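Nisin biosynthesis protein nisC (Lactococcus lactis subsp. lactis, PDB 2G0D) catalyses the cyclisation steps that form the thioether rings of the lantibiotic nisin, probably with the help of a bound zinc ion. Local coordinates at residues Gly203-Leu208 with Asp275-Gly280. Residues are numbered along the deposited sequence; the frame is centred on the assembly and turned at random.
Sequences GLAHGL and DAWCYG. With ZN (zinc ion), chain B.
Leu-204 and Trp-277 make the apolar centre: the CD2 methyl of Leu-204 lies over one face of the indole in a CH-pi contact, 3.6 Å from the centroid of the five-membered ring. The leucine's CG is anti to its backbone N (chi1 -180°), and with chi2 at 75° the CD2 branch is turned to the indole, whose NE1 is hydrogen-bonded to the carbonyl of Leu-399. Beside them the CB of Ala-205 packs against Trp-277 CZ3 and, at 3.6 Å, against Cys-278 CB. Both segments are loops that lead into helices of the alpha toroid of this LanC cyclase, 208-221 and 281-294, and the contact joins them next to the metal. Cys-278 SG binds zinc at 2.3 Å, together with Cys-324, His-325 and a water. The carbonyl O of Cys-278 accepts a nearly straight hydrogen bond from Ala-205 N (3.0 Å, 170°) on a lone pair and a second from a water, which sits over the centre of one face of the Tyr-279 ring. Another water links Leu-204 N to the carbonyls of Trp-277 and Gly-280. At the polar edge, where His-206 and Tyr-279 are partly exposed, Tyr-279 OH comes within 3.7 Å of His-206 CD2, while Asn-201 ND2 is hydrogen-bonded to this hydroxyl and Asp-135 OD1 to His-206 ND1.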
loop_
_atom_site.group_PDB
_atom_site.type_symbol
_atom_site.label_atom_id
_atom_site.label_comp_id
_atom_site.label_asym_id
_atom_site.label_seq_id
_atom_site.Cartn_x
_atom_site.Cartn_y
_atom_site.Cartn_z
ATOM N N GLY A 203 -2.740 -7.208 -9.476
ATOM C CA GLY A 203 -3.162 -6.136 -8.576
ATOM C C GLY A 203 -1.966 -5.409 -7.999
ATOM O O GLY A 203 -0.851 -5.922 -8.011
ATOM N N LEU A 204 -2.202 -4.207 -7.496
ATOM C CA LEU A 204 -1.155 -3.443 -6.827
ATOM C C LEU A 204 -0.779 -4.080 -5.498
ATOM O O LEU A 204 0.412 -4.259 -5.186
ATOM C CB LEU A 204 -1.627 -2.000 -6.579
ATOM C CG LEU A 204 -0.617 -1.073 -5.883
ATOM C CD1 LEU A 204 0.440 -0.681 -6.888
ATOM C CD2 LEU A 204 -1.263 0.166 -5.320
ATOM N N ALA A 205 -1.806 -4.389 -4.715
ATOM C CA ALA A 205 -1.664 -4.866 -3.338
ATOM C C ALA A 205 -0.982 -6.239 -3.233
ATOM O O ALA A 205 -0.221 -6.488 -2.289
ATOM C CB ALA A 205 -3.036 -4.904 -2.660
ATOM N N HIS A 206 -1.246 -7.113 -4.207
ATOM C CA HIS A 206 -0.826 -8.502 -4.121
ATOM C C HIS A 206 -0.073 -9.024 -5.338
ATOM O O HIS A 206 0.272 -10.214 -5.399
ATOM C CB HIS A 206 -2.050 -9.400 -3.876
ATOM C CG HIS A 206 -2.799 -9.077 -2.630
ATOM N ND1 HIS A 206 -2.249 -9.223 -1.375
ATOM C CD2 HIS A 206 -4.075 -8.663 -2.435
ATOM C CE1 HIS A 206 -3.145 -8.896 -0.461
ATOM N NE2 HIS A 206 -4.261 -8.547 -1.079
ATOM N N GLY A 207 0.164 -8.156 -6.314
ATOM C CA GLY A 207 0.648 -8.601 -7.606
ATOM C C GLY A 207 1.744 -7.740 -8.189
ATOM O O GLY A 207 2.506 -7.086 -7.453
ATOM N N LEU A 208 1.791 -7.735 -9.525
ATOM C CA LEU A 208 2.948 -7.290 -10.309
ATOM C C LEU A 208 3.168 -5.774 -10.283
ATOM O O LEU A 208 4.313 -5.300 -10.255
ATOM C CB LEU A 208 2.809 -7.799 -11.765
ATOM C CG LEU A 208 4.039 -7.925 -12.681
ATOM C CD1 LEU A 208 4.993 -9.074 -12.275
ATOM C CD2 LEU A 208 3.636 -8.046 -14.134
ATOM N N ASP A 275 -12.632 -1.001 -9.855
ATOM C CA ASP A 275 -11.678 0.111 -9.772
ATOM C C ASP A 275 -11.343 0.328 -8.317
ATOM O O ASP A 275 -12.179 0.792 -7.535
ATOM C CB ASP A 275 -12.228 1.394 -10.402
ATOM C CG ASP A 275 -12.355 1.297 -11.922
ATOM O OD1 ASP A 275 -11.364 0.901 -12.584
ATOM O OD2 ASP A 275 -13.447 1.633 -12.447
ATOM N N ALA A 276 -10.119 -0.055 -7.961
ATOM C CA ALA A 276 -9.649 -0.023 -6.574
ATOM C C ALA A 276 -8.162 0.254 -6.504
ATOM O O ALA A 276 -7.436 0.144 -7.495
ATOM C CB ALA A 276 -9.979 -1.356 -5.837
ATOM N N TRP A 277 -7.715 0.640 -5.316
ATOM C CA TRP A 277 -6.295 0.708 -5.027
ATOM C C TRP A 277 -5.673 -0.697 -5.087
ATOM O O TRP A 277 -4.691 -0.913 -5.786
ATOM C CB TRP A 277 -6.069 1.393 -3.661
ATOM C CG TRP A 277 -4.663 1.284 -3.143
ATOM C CD1 TRP A 277 -3.620 2.117 -3.428
ATOM C CD2 TRP A 277 -4.155 0.297 -2.230
ATOM N NE1 TRP A 277 -2.472 1.704 -2.755
ATOM C CE2 TRP A 277 -2.774 0.585 -2.020
ATOM C CE3 TRP A 277 -4.723 -0.817 -1.587
ATOM C CZ2 TRP A 277 -1.962 -0.181 -1.171
ATOM C CZ3 TRP A 277 -3.910 -1.592 -0.733
ATOM C CH2 TRP A 277 -2.543 -1.265 -0.535
ATOM N N CYS A 278 -6.251 -1.658 -4.375
ATOM C CA CYS A 278 -5.654 -2.994 -4.298
ATOM C C CYS A 278 -5.581 -3.771 -5.632
ATOM O O CYS A 278 -4.587 -4.444 -5.906
ATOM C CB CYS A 278 -6.373 -3.828 -3.246
ATOM S SG CYS A 278 -8.157 -3.978 -3.483
ATOM N N TYR A 279 -6.650 -3.680 -6.431
ATOM C CA TYR A 279 -6.748 -4.312 -7.738
ATOM C C TYR A 279 -7.408 -3.332 -8.709
ATOM O O TYR A 279 -8.360 -2.628 -8.349
ATOM C CB TYR A 279 -7.648 -5.556 -7.672
ATOM C CG TYR A 279 -7.064 -6.810 -7.041
ATOM C CD1 TYR A 279 -6.218 -7.649 -7.767
ATOM C CD2 TYR A 279 -7.455 -7.209 -5.750
ATOM C CE1 TYR A 279 -5.721 -8.839 -7.200
ATOM C CE2 TYR A 279 -6.973 -8.371 -5.177
ATOM C CZ TYR A 279 -6.096 -9.178 -5.905
ATOM O OH TYR A 279 -5.609 -10.324 -5.331
ATOM N N GLY A 280 -6.917 -3.294 -9.937
ATOM C CA GLY A 280 -7.588 -2.531 -10.995
ATOM C C GLY A 280 -6.894 -1.223 -11.337
ATOM O O GLY A 280 -5.829 -0.894 -10.780
HETATM ZN ZN ZN B . -8.883 -4.204 -1.277
HETATM O O HOH W 1 -4.357 -2.267 -8.273
HETATM O O HOH W 2 -3.890 -6.965 -5.467
HETATM O O HOH W 3 -8.437 -6.268 -0.737
#